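Long-range contact in UlvanLyase-PL25 (Pseudoalteromonas sp. PLSV, PDB 5UAS), which cleaves ulvan, the sulfated cell-wall polysaccharide of green seaweeds, as a polysaccharide lyase of family PL25 with a beta-propeller fold: residues G35-I40 and I439-V444. Sequence-based numbering, arbitrary orientation.
With 83Y (3-O-sulfo-alpha-L-rhamnopyranose), chain C; GCD (4-deoxy-alpha-L-threo-hex-4-enopyranuronic acid), chain B.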
# COMPACT_ATOMS: atom_id res chain seq x y z
N GLY A 35 -14.14 7.92 1.87
CA GLY A 35 -13.56 7.49 0.61
C GLY A 35 -13.12 6.04 0.68
O GLY A 35 -13.90 5.16 1.03
N ASN A 36 -11.87 5.78 0.27
CA ASN A 36 -11.20 4.53 0.57
C ASN A 36 -10.29 4.79 1.75
O ASN A 36 -9.29 5.49 1.58
CB ASN A 36 -10.37 4.06 -0.62
CG ASN A 36 -11.21 3.58 -1.77
OD1 ASN A 36 -12.17 2.84 -1.58
ND2 ASN A 36 -10.86 3.99 -2.99
N PRO A 37 -10.61 4.33 2.96
CA PRO A 37 -9.82 4.78 4.12
C PRO A 37 -8.51 4.05 4.28
O PRO A 37 -7.70 4.48 5.11
CB PRO A 37 -10.74 4.48 5.32
CG PRO A 37 -12.17 4.46 4.72
CD PRO A 37 -11.95 3.84 3.34
N LEU A 38 -8.32 2.97 3.53
CA LEU A 38 -7.15 2.10 3.61
C LEU A 38 -6.84 1.60 2.20
O LEU A 38 -7.72 1.51 1.34
CB LEU A 38 -7.38 0.87 4.48
CG LEU A 38 -7.84 1.03 5.94
CD1 LEU A 38 -8.49 -0.28 6.48
CD2 LEU A 38 -6.67 1.44 6.78
N ALA A 39 -5.59 1.17 2.00
CA ALA A 39 -5.19 0.49 0.77
C ALA A 39 -3.88 -0.23 1.06
O ALA A 39 -3.14 0.11 1.98
CB ALA A 39 -5.03 1.44 -0.43
N ILE A 40 -3.61 -1.26 0.26
CA ILE A 40 -2.39 -2.04 0.48
C ILE A 40 -1.15 -1.21 0.14
O ILE A 40 -0.09 -1.40 0.75
CB ILE A 40 -2.47 -3.34 -0.33
CG1 ILE A 40 -3.39 -4.35 0.41
CG2 ILE A 40 -1.05 -3.92 -0.59
CD1 ILE A 40 -3.90 -5.46 -0.49
N ILE A 439 -17.49 5.76 7.62
CA ILE A 439 -17.09 4.39 7.33
C ILE A 439 -16.54 3.71 8.58
O ILE A 439 -15.63 4.23 9.24
CB ILE A 439 -16.07 4.38 6.18
CG1 ILE A 439 -16.74 4.88 4.90
CG2 ILE A 439 -15.47 2.97 5.96
CD1 ILE A 439 -15.74 4.99 3.74
N LYS A 440 -17.11 2.55 8.92
CA LYS A 440 -16.66 1.83 10.10
C LYS A 440 -15.35 1.10 9.82
O LYS A 440 -15.16 0.46 8.78
CB LYS A 440 -17.73 0.85 10.59
CG LYS A 440 -19.00 1.55 11.06
CD LYS A 440 -20.03 0.49 11.52
CE LYS A 440 -21.26 1.18 12.14
NZ LYS A 440 -22.03 1.96 11.15
N MET A 441 -14.46 1.19 10.81
CA MET A 441 -13.07 0.74 10.76
C MET A 441 -12.90 -0.44 11.71
O MET A 441 -13.30 -0.36 12.88
CB MET A 441 -12.14 1.88 11.17
CG MET A 441 -12.34 3.16 10.36
SD MET A 441 -12.07 2.85 8.57
CE MET A 441 -10.47 2.05 8.53
N TYR A 442 -12.29 -1.52 11.22
CA TYR A 442 -12.14 -2.77 11.96
C TYR A 442 -10.69 -3.23 11.98
O TYR A 442 -10.00 -3.19 10.96
CB TYR A 442 -13.01 -3.92 11.35
CG TYR A 442 -14.50 -3.63 11.23
CD1 TYR A 442 -14.99 -2.75 10.26
CD2 TYR A 442 -15.43 -4.28 12.06
CE1 TYR A 442 -16.36 -2.49 10.15
CE2 TYR A 442 -16.79 -4.03 11.96
CZ TYR A 442 -17.25 -3.14 11.00
OH TYR A 442 -18.61 -2.92 10.91
N LEU A 443 -10.26 -3.73 13.13
CA LEU A 443 -8.97 -4.40 13.27
C LEU A 443 -9.27 -5.88 13.44
O LEU A 443 -9.96 -6.25 14.39
CB LEU A 443 -8.20 -3.84 14.47
CG LEU A 443 -6.88 -4.53 14.83
CD1 LEU A 443 -5.93 -4.37 13.64
CD2 LEU A 443 -6.31 -3.95 16.11
N VAL A 444 -8.80 -6.72 12.51
CA VAL A 444 -9.17 -8.13 12.52
C VAL A 444 -7.93 -8.98 12.71
O VAL A 444 -6.82 -8.60 12.34
CB VAL A 444 -9.92 -8.56 11.24
CG1 VAL A 444 -11.17 -7.75 11.05
CG2 VAL A 444 -9.01 -8.44 10.02
C1 83Y C . -4.89 4.67 -8.13
C2 83Y C . -5.28 4.43 -6.69
C3 83Y C . -6.80 4.56 -6.50
C4 83Y C . -7.61 3.73 -7.50
C5 83Y C . -7.08 3.97 -8.90
C6 83Y C . -7.73 2.99 -9.88
O1S 83Y C . -7.46 4.47 -2.78
O2 83Y C . -4.86 3.14 -6.32
O2S 83Y C . -8.82 5.75 -4.44
O3 83Y C . -7.11 4.17 -5.17
O3S 83Y C . -6.48 6.24 -4.05
O5 83Y C . -5.66 3.85 -9.00
S 83Y C . -7.50 5.19 -4.07
O4 83Y C . -8.99 4.15 -7.50
C1 GCD B . -9.82 3.27 -6.73
C2 GCD B . -11.13 3.99 -6.44
C3 GCD B . -11.78 4.39 -7.76
C4 GCD B . -11.79 3.23 -8.72
C5 GCD B . -10.99 2.17 -8.57
C6 GCD B . -11.08 1.05 -9.50
O2 GCD B . -12.01 3.15 -5.67
O3 GCD B . -11.10 5.48 -8.39
O5 GCD B . -10.05 2.07 -7.46
O6A GCD B . -11.95 1.08 -10.40
O6B GCD B . -10.31 0.08 -9.36
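Pro37 packs its ring against two side chains of strand 439-444, Ile439 at CG and Met441 at CB. Ile439 has CG1 beside its backbone N (chi1 -65°) and CG2 anti to it; the extended CG1 arm puts CD1 3.7 Å from Pro37 CG, and the CG2 branch lies 3.8 Å from the same atom. The same CD1 lies 3.3 Å from the carbonyl O of Gly35. Met441 is bent at chi2 and chi3 (-59° and -52°); this double bend brings SD to 3.9 Å from Pro37 CB and sets the methyl CE against Leu38, meeting its CD1 tip to tip at 3.7 Å. Asn36 turns away from the strand, and its ND2 donates two hydrogen bonds to the glycan, to O2 of the unsaturated uronic acid (3.0 Å, nearly straight) and to sulfate O2S of the sulfated rhamnose (3.1 Å, more bent). Lys433 NZ hydrogen-bonds to Asn36 OD1, which probably helps fix the rotation of the amide. The substrate-binding loop thus lies between the sugar and a four-stranded propeller blade, in which strand 439-444 runs antiparallel between strands 30-33 and 428-433, joining both chain ends as in the velcro closure of beta-propellers; Tyr57 of strand 52-58 touches both Leu38 and Met441.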